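Local coordinates for putative lipoprotein GNA1162 (Neisseria meningitidis, PDB 4HRV) that is of unknown function but is probably a membrane-anchored lipoprotein of the cell envelope, related to the TolB N-terminal domain superfamily, at residues V18-N23 with E57-N62; M34-A39 with F50-V55; N62-A67 with H71-E76; E76-I81 with V87-V92. The protein carries 3 engineered substitutions. All blocks are in the same frame, centred on the assembly; numbering follows the deposited sequence.

Overall arrangement
From the N terminus, strand 15-23 meets the last turn of helix 52-61 in interaction 1, closing a long loop. Interaction 2 is nested inside it, joining the short helix 34-37 to the first turn of helix 52-61, so the two contacts use opposite ends of one helix. Interaction 3 then closes a much shorter loop around helix 67-72; it begins at Asn62, where interaction 1 ends. Interaction 4 begins at Glu76, the last residue of interaction 3, and folds helix 75-82 back onto strand 86-99. Interactions 1, 3 and 4 follow in series and none cross. Strands 15-23 and 86-99 are sheet neighbours, so interactions 1 and 4 tie helices to one shared sheet.

Interaction 1 (V18-N23 with E57-N62); sequences VVPPLN and ETFKQN
Val19 and Phe59 mark the closest backbone approach of the two segments, yet their CA atoms remain 9.3 Å apart. This spacing means that side chains alone bridge strand 15-23 and the C-terminal turn of helix 52-61. The Phe59 side chain, ring at its end, covers about half of this gap, Val19 and Pro20 the rest. Phe59 CB points toward the strand, and with CG lying beside the backbone N (chi1 -79°) the ring reaches out to two residues at once. CZ meets Val19 CG1 at 4.1 Å, while CE2 meets CD of Pro20 at 4.1 Å; both aliphatic groups approach the ring obliquely. The contact is therefore apolar and small, burying 92 Å² in total. The two methyls of Val19 divide their work: CG1 goes to Phe59, whereas CG2 packs on Tyr89. At the helix end, Thr58 O is gripped twice by Asn62, whose ND2 donates across 2.7 Å and whose backbone N donates across 3.0 Å, from opposite faces of the carbonyl plane. This pair of hydrogen bonds to one oxygen pins the side chain of Asn62 over the last turn. Ile70 of helix 67-72 and Leu78 of helix 75-82 each touch both Val19 and Phe59, and Phe82 meets the Phe59 ring with planes at about 55°, so three helices converge on this side of strands 15-23 and 86-99.

Interaction 2 (M34-A39 with F50-V55); sequences MLASTA and FPAAVV. Engineered in segment 34-39: Met34 (natural residue Val).
Leu35 and Ala52 join the short, weakly bonded helix 34-37 to the first turn of helix 52-61, a helix-helix contact beside the sheet. Small residues let the backbones come close: CA of Ala36 and CA of Ala52 are 5.5 Å apart. The apolar part centres on the methyl of Ala52. Leu35 CG lies 3.7 Å from Ala52 CB, and Leu35 CD2 lies 3.9 Å from the same CB. With CG anti to the backbone N (chi1 -177°), Leu35 extends toward helix 52-61. Ala36 adds a looser contact, its CB 4.5 Å from CB of Ala52. On the far side of Leu35, CD1 packs against Val18 of strand 15-23. The polar interactions lie within each segment. Pro51 occupies the N-cap position, and its O accepts from Val55 N at 3.2 Å. In the other helix, Ser37 OG bonds to O of the engineered selenomethionine Met34 on a lone pair of that oxygen. The flank of helix 34-37 also packs against the second subunit, Ser37 meeting Ala148 of that chain. Leu35 O takes two donors from one residue, Thr38 N at 3.2 Å and Thr38 OG1 at 2.9 Å, the hydroxyl lying in the carbonyl plane.

Interaction 3 (N62-A67 with H71-E76); sequences NGMTNA and HAVRPE. Engineered in segment 62-67: Met64 (natural residue Leu).
Met64 and Val73 form the apolar half of the first shell, and Ala67 with His71 the polar half. Met64 is an engineered residue modelled as selenomethionine. Its SE and CE atoms both lie 3.6 Å from CG2 of Val73, so the end of an extended chain straddles a single methyl, the two side chains passing at a slant. Val73 has its CG1 anti to the backbone N (chi1 173°), which turns CG2 to Met64 and lets CG1 reach Leu78. A few residues away, His71 N donates to Ala67 O across 2.9 Å with an N-H...O angle of 172°. The nitrogen lies nearly along the C=O axis, as expected of a sound i to i+4 helical bond. The imidazole also leans on that carbonyl, its CD2 being 3.2 Å from Ala67 O in an oblique approach.

In the second shell, the neighbouring ring atom, His71 NE2, hydrogen-bonds Pro20 O, which fastens helix 67-72 to strand 15-23. Ile70 and Asp69 touch Met64 from the intervening helix. Farther along, Arg74, at the N-cap position of helix 75-82, forms a salt bridge to Glu76, with NH1 2.8 Å from OE1. Before this, at the end of helix 52-61, Met64 N bonds to Phe59 O and Gly63 N to Lys60 O, while Gly63 has a positive phi of 80°. That pattern is a Schellman motif, a common way to end an alpha helix, here placed before the loop that leads to helix 67-72.

Interaction 4 (E76-I81 with V87-V92); sequences EKLHQI and VLYITV
Leu78 O accepts two donors: Ile81 N at 3.0 Å, the shortest backbone bond of segment 76-81, and, more weakly, the side-chain amide ND2 of Asn84. These bonds keep in shape the turn whose Leu78 side chain meets Val87 and Tyr89 of the strand.

Leu78 does the reaching. Its CB points toward the strand and its CD1 stands anti to CA (chi2 -176°), so this methyl is the foremost atom. It settles between both branches of Val87, with CG1 at 3.9 Å and CG2 at 4.0 Å, while the two side chains cross at about a right angle. Val87 CG1 in turn lies over one face of the Tyr89 ring, 3.6 Å above its plane and offset toward the rim. Tyr89 and Leu78 extend toward each other from opposite directions, which explains why the end of the phenol, rather than its ring, meets the methyl: Leu78 CD1 lies 3.9 Å from Tyr89 OH, and Pro75 approaches the same oxygen.

The strand alternates sides. Val87 packs on Val19, whereas Leu88 packs on Met144 of the second subunit and Ile90 on Met34. Backbone bonds to Leu17 and Leu22 on one edge, and to Val115 and Arg113 on the other, hold residues 87-90 inside the sheet. All three touching side chains are buried, so this contact adds apolar burial and no directional bond between helix and strand; polar ties of helix 75-82 lie elsewhere, as from Pro75 O to Ser117 OG.

Interaction 1 (V18-N23 with E57-N62)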
loop_
_atom_site.group_PDB
_atom_site.type_symbol
_atom_site.label_atom_id
_atom_site.label_comp_id
_atom_site.label_asym_id
_atom_site.label_seq_id
_atom_site.Cartn_x
_atom_site.Cartn_y
_atom_site.Cartn_z
ATOM N N VAL B 18 -8.258 -11.871 13.671
ATOM C CA VAL B 18 -7.283 -10.798 13.735
ATOM C C VAL B 18 -7.192 -10.300 15.162
ATOM O O VAL B 18 -8.167 -9.791 15.727
ATOM C CB VAL B 18 -7.617 -9.638 12.779
ATOM C CG1 VAL B 18 -6.427 -8.686 12.697
ATOM C CG2 VAL B 18 -7.972 -10.199 11.393
ATOM N N VAL B 19 -6.022 -10.478 15.764
ATOM C CA VAL B 19 -5.827 -10.027 17.131
ATOM C C VAL B 19 -5.376 -8.569 17.104
ATOM O O VAL B 19 -4.863 -8.098 16.093
ATOM C CB VAL B 19 -4.798 -10.882 17.899
ATOM C CG1 VAL B 19 -5.308 -12.329 18.073
ATOM C CG2 VAL B 19 -3.458 -10.833 17.221
ATOM N N PRO B 20 -5.599 -7.845 18.209
ATOM C CA PRO B 20 -5.140 -6.458 18.307
ATOM C C PRO B 20 -3.683 -6.357 17.893
ATOM O O PRO B 20 -2.843 -7.094 18.409
ATOM C CB PRO B 20 -5.293 -6.147 19.793
ATOM C CG PRO B 20 -6.438 -6.985 20.224
ATOM C CD PRO B 20 -6.374 -8.257 19.390
ATOM N N PRO B 21 -3.375 -5.456 16.951
ATOM C CA PRO B 21 -1.995 -5.372 16.474
ATOM C C PRO B 21 -1.025 -4.876 17.537
ATOM O O PRO B 21 -1.394 -4.079 18.396
ATOM C CB PRO B 21 -2.090 -4.376 15.303
ATOM C CG PRO B 21 -3.516 -4.513 14.824
ATOM C CD PRO B 21 -4.299 -4.676 16.108
ATOM N N LEU B 22 0.204 -5.373 17.479
ATOM C CA LEU B 22 1.266 -4.936 18.367
ATOM C C LEU B 22 1.787 -3.596 17.881
ATOM O O LEU B 22 1.962 -3.380 16.677
ATOM C CB LEU B 22 2.422 -5.927 18.332
ATOM C CG LEU B 22 2.679 -6.871 19.495
ATOM C CD1 LEU B 22 4.084 -7.433 19.339
ATOM C CD2 LEU B 22 2.501 -6.154 20.843
ATOM N N ASN B 23 2.049 -2.693 18.812
ATOM C CA ASN B 23 2.619 -1.404 18.452
ATOM C C ASN B 23 4.071 -1.363 18.894
ATOM O O ASN B 23 4.358 -1.337 20.088
ATOM C CB ASN B 23 1.826 -0.271 19.111
ATOM C CG ASN B 23 2.203 1.110 18.576
ATOM O OD1 ASN B 23 3.136 1.263 17.782
ATOM N ND2 ASN B 23 1.473 2.124 19.022
ATOM N N GLU B 57 -13.949 -7.443 22.962
ATOM C CA GLU B 57 -14.752 -7.723 24.148
ATOM C C GLU B 57 -14.492 -9.120 24.703
ATOM O O GLU B 57 -14.468 -9.315 25.920
ATOM C CB GLU B 57 -16.245 -7.528 23.872
ATOM C CG GLU B 57 -17.155 -7.934 25.039
ATOM C CD GLU B 57 -16.930 -7.101 26.295
ATOM O OE1 GLU B 57 -16.471 -5.942 26.178
ATOM O OE2 GLU B 57 -17.213 -7.611 27.402
ATOM N N THR B 58 -14.299 -10.093 23.817
ATOM C CA THR B 58 -13.989 -11.449 24.276
ATOM C C THR B 58 -12.654 -11.504 25.010
ATOM O O THR B 58 -12.529 -12.180 26.024
ATOM C CB THR B 58 -13.997 -12.471 23.121
ATOM O OG1 THR B 58 -15.341 -12.632 22.662
ATOM C CG2 THR B 58 -13.463 -13.825 23.586
ATOM N N PHE B 59 -11.649 -10.803 24.498
ATOM C CA PHE B 59 -10.377 -10.747 25.212
ATOM C C PHE B 59 -10.541 -10.066 26.566
ATOM O O PHE B 59 -9.989 -10.516 27.562
ATOM C CB PHE B 59 -9.300 -10.059 24.381
ATOM C CG PHE B 59 -8.703 -10.946 23.333
ATOM C CD1 PHE B 59 -7.972 -12.069 23.700
ATOM C CD2 PHE B 59 -8.890 -10.678 21.990
ATOM C CE1 PHE B 59 -7.424 -12.899 22.745
ATOM C CE2 PHE B 59 -8.347 -11.505 21.028
ATOM C CZ PHE B 59 -7.616 -12.628 21.410
ATOM N N LYS B 60 -11.309 -8.986 26.597
ATOM C CA LYS B 60 -11.536 -8.272 27.845
ATOM C C LYS B 60 -12.182 -9.199 28.871
ATOM O O LYS B 60 -11.769 -9.241 30.026
ATOM C CB LYS B 60 -12.390 -7.018 27.628
ATOM C CG LYS B 60 -12.898 -6.401 28.928
ATOM C CD LYS B 60 -13.590 -5.064 28.701
ATOM C CE LYS B 60 -13.858 -4.350 30.030
ATOM N NZ LYS B 60 -14.365 -2.956 29.856
ATOM N N GLN B 61 -13.186 -9.955 28.445
ATOM C CA GLN B 61 -13.860 -10.863 29.354
ATOM C C GLN B 61 -12.921 -11.966 29.823
ATOM O O GLN B 61 -13.090 -12.516 30.908
ATOM C CB GLN B 61 -15.106 -11.456 28.701
ATOM C CG GLN B 61 -16.165 -10.420 28.398
ATOM C CD GLN B 61 -17.478 -11.042 27.991
ATOM O OE1 GLN B 61 -17.531 -12.217 27.630
ATOM N NE2 GLN B 61 -18.552 -10.263 28.058
ATOM N N ASN B 62 -11.925 -12.285 29.004
ATOM C CA ASN B 62 -10.943 -13.296 29.379
ATOM C C ASN B 62 -9.734 -12.699 30.081
ATOM O O ASN B 62 -8.681 -13.326 30.147
ATOM C CB ASN B 62 -10.496 -14.114 28.166
ATOM C CG ASN B 62 -11.527 -15.147 27.747
ATOM O OD1 ASN B 62 -11.548 -16.268 28.266
ATOM N ND2 ASN B 62 -12.392 -14.775 26.814
#

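Interaction 2 (M34-A39 with F50-V55)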
loop_
_atom_site.group_PDB
_atom_site.type_symbol
_atom_site.label_atom_id
_atom_site.label_comp_id
_atom_site.label_asym_id
_atom_site.label_seq_id
_atom_site.Cartn_x
_atom_site.Cartn_y
_atom_site.Cartn_z
HETATM N N MSE B 34 -6.764 0.390 13.634
HETATM C CA MSE B 34 -6.219 -0.494 12.616
HETATM C C MSE B 34 -6.967 -1.831 12.530
HETATM O O MSE B 34 -7.257 -2.320 11.432
HETATM C CB MSE B 34 -4.733 -0.720 12.854
HETATM C CG MSE B 34 -4.117 -1.684 11.880
HETATM SE SE MSE B 34 -2.181 -1.698 12.040
HETATM C CE MSE B 34 -1.727 -1.048 10.252
ATOM N N LEU B 35 -7.279 -2.415 13.687
ATOM C CA LEU B 35 -8.001 -3.687 13.734
ATOM C C LEU B 35 -9.269 -3.620 12.888
ATOM O O LEU B 35 -9.513 -4.493 12.055
ATOM C CB LEU B 35 -8.341 -4.068 15.180
ATOM C CG LEU B 35 -9.044 -5.422 15.378
ATOM C CD1 LEU B 35 -8.309 -6.518 14.648
ATOM C CD2 LEU B 35 -9.201 -5.764 16.867
ATOM N N ALA B 36 -10.063 -2.573 13.100
ATOM C CA ALA B 36 -11.273 -2.329 12.310
ATOM C C ALA B 36 -11.014 -2.252 10.799
ATOM O O ALA B 36 -11.816 -2.730 9.991
ATOM C CB ALA B 36 -11.957 -1.056 12.786
ATOM N N SER B 37 -9.894 -1.655 10.413
ATOM C CA SER B 37 -9.608 -1.459 8.995
ATOM C C SER B 37 -9.360 -2.758 8.218
ATOM O O SER B 37 -9.324 -2.751 6.979
ATOM C CB SER B 37 -8.417 -0.514 8.814
ATOM O OG SER B 37 -7.195 -1.232 8.848
ATOM N N THR B 38 -9.192 -3.877 8.926
ATOM C CA THR B 38 -8.807 -5.100 8.242
ATOM C C THR B 38 -10.023 -5.895 7.787
ATOM O O THR B 38 -9.903 -6.804 6.975
ATOM C CB THR B 38 -7.935 -6.013 9.131
ATOM O OG1 THR B 38 -8.734 -6.543 10.195
ATOM C CG2 THR B 38 -6.774 -5.246 9.712
ATOM N N ALA B 39 -11.195 -5.556 8.312
ATOM C CA ALA B 39 -12.390 -6.342 8.018
ATOM C C ALA B 39 -12.799 -6.317 6.540
ATOM O O ALA B 39 -13.014 -7.367 5.942
ATOM C CB ALA B 39 -13.553 -5.928 8.916
ATOM N N PHE B 50 -14.318 -11.980 12.318
ATOM C CA PHE B 50 -15.118 -11.422 13.412
ATOM C C PHE B 50 -14.978 -9.894 13.451
ATOM O O PHE B 50 -13.918 -9.355 13.114
ATOM C CB PHE B 50 -14.637 -11.986 14.762
ATOM C CG PHE B 50 -14.358 -13.479 14.759
ATOM C CD1 PHE B 50 -15.110 -14.340 15.545
ATOM C CD2 PHE B 50 -13.327 -14.014 13.991
ATOM C CE1 PHE B 50 -14.852 -15.713 15.551
ATOM C CE2 PHE B 50 -13.067 -15.387 13.992
ATOM C CZ PHE B 50 -13.828 -16.234 14.771
ATOM N N PRO B 51 -16.043 -9.185 13.860
ATOM C CA PRO B 51 -15.928 -7.730 14.014
ATOM C C PRO B 51 -14.933 -7.398 15.114
ATOM O O PRO B 51 -14.751 -8.186 16.039
ATOM C CB PRO B 51 -17.337 -7.303 14.432
ATOM C CG PRO B 51 -18.226 -8.427 13.997
ATOM C CD PRO B 51 -17.400 -9.664 14.154
ATOM N N ALA B 52 -14.287 -6.246 15.001
ATOM C CA ALA B 52 -13.288 -5.845 15.972
ATOM C C ALA B 52 -13.885 -5.722 17.373
ATOM O O ALA B 52 -13.272 -6.131 18.366
ATOM C CB ALA B 52 -12.626 -4.535 15.530
ATOM N N ALA B 53 -15.091 -5.179 17.463
ATOM C CA ALA B 53 -15.714 -4.974 18.764
ATOM C C ALA B 53 -15.980 -6.294 19.486
ATOM O O ALA B 53 -15.908 -6.375 20.702
ATOM C CB ALA B 53 -17.004 -4.182 18.619
ATOM N N VAL B 54 -16.298 -7.322 18.719
ATOM C CA VAL B 54 -16.583 -8.625 19.279
ATOM C C VAL B 54 -15.312 -9.265 19.818
ATOM O O VAL B 54 -15.297 -9.808 20.915
ATOM C CB VAL B 54 -17.215 -9.535 18.214
ATOM C CG1 VAL B 54 -17.263 -10.944 18.697
ATOM C CG2 VAL B 54 -18.606 -9.039 17.868
ATOM N N VAL B 55 -14.248 -9.201 19.030
ATOM C CA VAL B 55 -12.964 -9.758 19.431
ATOM C C VAL B 55 -12.426 -9.057 20.686
ATOM O O VAL B 55 -12.057 -9.702 21.675
ATOM C CB VAL B 55 -11.950 -9.639 18.270
ATOM C CG1 VAL B 55 -10.577 -10.094 18.710
ATOM C CG2 VAL B 55 -12.424 -10.458 17.072
#

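Interaction 3 (N62-A67 with H71-E76)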
loop_
_atom_site.group_PDB
_atom_site.type_symbol
_atom_site.label_atom_id
_atom_site.label_comp_id
_atom_site.label_asym_id
_atom_site.label_seq_id
_atom_site.Cartn_x
_atom_site.Cartn_y
_atom_site.Cartn_z
ATOM N N ASN B 62 -11.925 -12.285 29.004
ATOM C CA ASN B 62 -10.943 -13.296 29.379
ATOM C C ASN B 62 -9.734 -12.699 30.081
ATOM O O ASN B 62 -8.681 -13.326 30.147
ATOM C CB ASN B 62 -10.496 -14.114 28.166
ATOM C CG ASN B 62 -11.527 -15.147 27.747
ATOM O OD1 ASN B 62 -11.548 -16.268 28.266
ATOM N ND2 ASN B 62 -12.392 -14.775 26.814
ATOM N N GLY B 63 -9.890 -11.487 30.606
ATOM C CA GLY B 63 -8.832 -10.851 31.365
ATOM C C GLY B 63 -7.724 -10.184 30.562
ATOM O O GLY B 63 -6.768 -9.684 31.145
HETATM N N MSE B 64 -7.833 -10.152 29.235
HETATM C CA MSE B 64 -6.748 -9.593 28.420
HETATM C C MSE B 64 -7.130 -8.362 27.604
HETATM O O MSE B 64 -8.160 -8.339 26.935
HETATM C CB MSE B 64 -6.170 -10.648 27.473
HETATM C CG MSE B 64 -5.305 -11.692 28.150
HETATM SE SE MSE B 64 -4.125 -12.624 26.892
HETATM C CE MSE B 64 -3.342 -13.900 28.158
ATOM N N THR B 65 -6.282 -7.346 27.640
ATOM C CA THR B 65 -6.497 -6.174 26.795
ATOM C C THR B 65 -5.212 -5.708 26.113
ATOM O O THR B 65 -5.255 -5.091 25.057
ATOM C CB THR B 65 -7.124 -5.007 27.580
ATOM O OG1 THR B 65 -6.354 -4.757 28.762
ATOM C CG2 THR B 65 -8.560 -5.345 27.971
ATOM N N ASN B 66 -4.076 -6.030 26.722
ATOM C CA ASN B 66 -2.776 -5.634 26.207
ATOM C C ASN B 66 -2.373 -6.479 25.008
ATOM O O ASN B 66 -2.421 -7.709 25.051
ATOM C CB ASN B 66 -1.725 -5.752 27.313
ATOM C CG ASN B 66 -0.352 -5.322 26.855
ATOM O OD1 ASN B 66 -0.026 -4.146 26.884
ATOM N ND2 ASN B 66 0.458 -6.277 26.429
ATOM N N ALA B 67 -1.978 -5.819 23.930
ATOM C CA ALA B 67 -1.679 -6.535 22.701
ATOM C C ALA B 67 -0.498 -7.492 22.861
ATOM O O ALA B 67 -0.500 -8.570 22.290
ATOM C CB ALA B 67 -1.430 -5.559 21.566
ATOM N N HIS B 71 -0.573 -11.449 21.695
ATOM C CA HIS B 71 0.345 -12.023 20.719
ATOM C C HIS B 71 1.212 -13.129 21.299
ATOM O O HIS B 71 1.868 -13.859 20.554
ATOM C CB HIS B 71 1.248 -10.945 20.135
ATOM C CG HIS B 71 0.573 -10.063 19.139
ATOM N ND1 HIS B 71 1.058 -9.883 17.862
ATOM C CD2 HIS B 71 -0.545 -9.304 19.227
ATOM C CE1 HIS B 71 0.277 -9.043 17.207
ATOM N NE2 HIS B 71 -0.708 -8.681 18.010
ATOM N N ALA B 72 1.227 -13.224 22.627
ATOM C CA ALA B 72 2.005 -14.239 23.332
ATOM C C ALA B 72 1.224 -15.533 23.581
ATOM O O ALA B 72 1.813 -16.580 23.862
ATOM C CB ALA B 72 2.516 -13.670 24.654
ATOM N N VAL B 73 -0.100 -15.458 23.508
ATOM C CA VAL B 73 -0.945 -16.618 23.750
ATOM C C VAL B 73 -0.701 -17.655 22.668
ATOM O O VAL B 73 -0.583 -17.306 21.502
ATOM C CB VAL B 73 -2.431 -16.228 23.700
ATOM C CG1 VAL B 73 -3.323 -17.470 23.772
ATOM C CG2 VAL B 73 -2.760 -15.266 24.831
ATOM N N ARG B 74 -0.624 -18.932 23.035
ATOM C CA ARG B 74 -0.484 -19.961 22.005
ATOM C C ARG B 74 -1.708 -19.974 21.091
ATOM O O ARG B 74 -2.845 -19.885 21.556
ATOM C CB ARG B 74 -0.240 -21.348 22.627
ATOM C CG ARG B 74 1.161 -21.491 23.207
ATOM C CD ARG B 74 1.601 -22.939 23.324
ATOM N NE ARG B 74 0.652 -23.746 24.084
ATOM C CZ ARG B 74 -0.163 -24.641 23.536
ATOM N NH1 ARG B 74 -0.132 -24.844 22.226
ATOM N NH2 ARG B 74 -1.000 -25.342 24.293
ATOM N N PRO B 75 -1.484 -20.097 19.777
ATOM C CA PRO B 75 -2.609 -20.050 18.841
ATOM C C PRO B 75 -3.653 -21.113 19.144
ATOM O O PRO B 75 -4.841 -20.865 18.972
ATOM C CB PRO B 75 -1.945 -20.320 17.487
ATOM C CG PRO B 75 -0.545 -19.833 17.671
ATOM C CD PRO B 75 -0.193 -20.205 19.080
ATOM N N GLU B 76 -3.218 -22.284 19.599
ATOM C CA GLU B 76 -4.150 -23.363 19.901
ATOM C C GLU B 76 -5.143 -22.944 20.992
ATOM O O GLU B 76 -6.287 -23.374 20.999
ATOM C CB GLU B 76 -3.387 -24.624 20.329
ATOM C CG GLU B 76 -2.372 -25.134 19.306
ATOM C CD GLU B 76 -1.081 -24.318 19.256
ATOM O OE1 GLU B 76 -0.922 -23.357 20.041
ATOM O OE2 GLU B 76 -0.212 -24.643 18.417
#

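Interaction 4 (E76-I81 with V87-V92)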
loop_
_atom_site.group_PDB
_atom_site.type_symbol
_atom_site.label_atom_id
_atom_site.label_comp_id
_atom_site.label_asym_id
_atom_site.label_seq_id
_atom_site.Cartn_x
_atom_site.Cartn_y
_atom_site.Cartn_z
ATOM N N GLU B 76 -3.218 -22.284 19.599
ATOM C CA GLU B 76 -4.150 -23.363 19.901
ATOM C C GLU B 76 -5.143 -22.944 20.992
ATOM O O GLU B 76 -6.287 -23.374 20.999
ATOM C CB GLU B 76 -3.387 -24.624 20.329
ATOM C CG GLU B 76 -2.372 -25.134 19.306
ATOM C CD GLU B 76 -1.081 -24.318 19.256
ATOM O OE1 GLU B 76 -0.922 -23.357 20.041
ATOM O OE2 GLU B 76 -0.212 -24.643 18.417
ATOM N N LYS B 77 -4.693 -22.103 21.912
ATOM C CA LYS B 77 -5.565 -21.564 22.949
ATOM C C LYS B 77 -6.596 -20.624 22.323
ATOM O O LYS B 77 -7.783 -20.663 22.670
ATOM C CB LYS B 77 -4.748 -20.804 23.989
ATOM C CG LYS B 77 -3.795 -21.672 24.814
ATOM C CD LYS B 77 -4.557 -22.708 25.628
ATOM C CE LYS B 77 -3.760 -23.128 26.852
ATOM N NZ LYS B 77 -2.356 -23.469 26.495
ATOM N N LEU B 78 -6.137 -19.767 21.411
ATOM C CA LEU B 78 -7.058 -18.892 20.690
ATOM C C LEU B 78 -8.134 -19.700 19.993
ATOM O O LEU B 78 -9.317 -19.363 20.066
ATOM C CB LEU B 78 -6.316 -18.005 19.688
ATOM C CG LEU B 78 -5.302 -17.057 20.321
ATOM C CD1 LEU B 78 -4.705 -16.149 19.244
ATOM C CD2 LEU B 78 -5.979 -16.247 21.405
ATOM N N HIS B 79 -7.731 -20.797 19.352
ATOM C CA HIS B 79 -8.693 -21.665 18.671
ATOM C C HIS B 79 -9.716 -22.263 19.641
ATOM O O HIS B 79 -10.879 -22.421 19.282
ATOM C CB HIS B 79 -7.989 -22.795 17.906
ATOM C CG HIS B 79 -8.932 -23.789 17.304
ATOM N ND1 HIS B 79 -9.618 -23.551 16.136
ATOM C CD2 HIS B 79 -9.312 -25.022 17.720
ATOM C CE1 HIS B 79 -10.375 -24.595 15.850
ATOM N NE2 HIS B 79 -10.207 -25.501 16.796
ATOM N N GLN B 80 -9.274 -22.607 20.853
ATOM C CA GLN B 80 -10.177 -23.105 21.890
ATOM C C GLN B 80 -11.259 -22.076 22.213
ATOM O O GLN B 80 -12.381 -22.434 22.570
ATOM C CB GLN B 80 -9.424 -23.463 23.183
ATOM C CG GLN B 80 -8.563 -24.723 23.131
ATOM C CD GLN B 80 -7.920 -25.054 24.485
ATOM O OE1 GLN B 80 -6.699 -25.186 24.594
ATOM N NE2 GLN B 80 -8.749 -25.192 25.515
ATOM N N ILE B 81 -10.923 -20.795 22.103
ATOM C CA ILE B 81 -11.886 -19.752 22.433
ATOM C C ILE B 81 -12.803 -19.405 21.273
ATOM O O ILE B 81 -14.023 -19.365 21.425
ATOM C CB ILE B 81 -11.194 -18.466 22.898
ATOM C CG1 ILE B 81 -10.494 -18.706 24.236
ATOM C CG2 ILE B 81 -12.217 -17.320 22.969
ATOM C CD1 ILE B 81 -9.484 -17.625 24.616
ATOM N N VAL B 87 -4.866 -17.340 12.634
ATOM C CA VAL B 87 -4.728 -16.102 13.379
ATOM C C VAL B 87 -3.841 -15.178 12.597
ATOM O O VAL B 87 -2.788 -15.582 12.092
ATOM C CB VAL B 87 -4.081 -16.327 14.771
ATOM C CG1 VAL B 87 -4.102 -15.040 15.589
ATOM C CG2 VAL B 87 -4.798 -17.446 15.505
ATOM N N LEU B 88 -4.271 -13.928 12.497
ATOM C CA LEU B 88 -3.490 -12.914 11.813
ATOM C C LEU B 88 -2.838 -11.987 12.819
ATOM O O LEU B 88 -3.517 -11.353 13.629
ATOM C CB LEU B 88 -4.382 -12.136 10.838
ATOM C CG LEU B 88 -3.702 -10.998 10.069
ATOM C CD1 LEU B 88 -2.687 -11.550 9.070
ATOM C CD2 LEU B 88 -4.757 -10.160 9.364
ATOM N N TYR B 89 -1.509 -11.951 12.794
ATOM C CA TYR B 89 -0.745 -11.092 13.691
ATOM C C TYR B 89 -0.168 -9.904 12.915
ATOM O O TYR B 89 0.598 -10.085 11.964
ATOM C CB TYR B 89 0.415 -11.856 14.322
ATOM C CG TYR B 89 -0.004 -13.018 15.201
ATOM C CD1 TYR B 89 0.092 -14.330 14.752
ATOM C CD2 TYR B 89 -0.495 -12.799 16.495
ATOM C CE1 TYR B 89 -0.292 -15.405 15.578
ATOM C CE2 TYR B 89 -0.887 -13.865 17.309
ATOM C CZ TYR B 89 -0.771 -15.155 16.851
ATOM O OH TYR B 89 -1.169 -16.206 17.652
ATOM N N ILE B 90 -0.507 -8.699 13.344
ATOM C CA ILE B 90 0.056 -7.497 12.719
ATOM C C ILE B 90 0.913 -6.743 13.721
ATOM O O ILE B 90 0.527 -6.597 14.874
ATOM C CB ILE B 90 -1.052 -6.572 12.243
ATOM C CG1 ILE B 90 -1.943 -7.307 11.229
ATOM C CG2 ILE B 90 -0.465 -5.281 11.654
ATOM C CD1 ILE B 90 -3.231 -6.587 10.940
ATOM N N THR B 91 2.071 -6.273 13.272
ATOM C CA THR B 91 2.943 -5.426 14.071
ATOM C C THR B 91 3.307 -4.142 13.308
ATOM O O THR B 91 3.800 -4.195 12.181
ATOM C CB THR B 91 4.235 -6.171 14.460
ATOM O OG1 THR B 91 3.896 -7.326 15.223
ATOM C CG2 THR B 91 5.164 -5.279 15.282
ATOM N N VAL B 92 3.025 -2.999 13.922
ATOM C CA VAL B 92 3.468 -1.715 13.395
ATOM C C VAL B 92 4.876 -1.442 13.916
ATOM O O VAL B 92 5.088 -1.334 15.130
ATOM C CB VAL B 92 2.534 -0.572 13.827
ATOM C CG1 VAL B 92 3.144 0.803 13.444
ATOM C CG2 VAL B 92 1.167 -0.747 13.195
#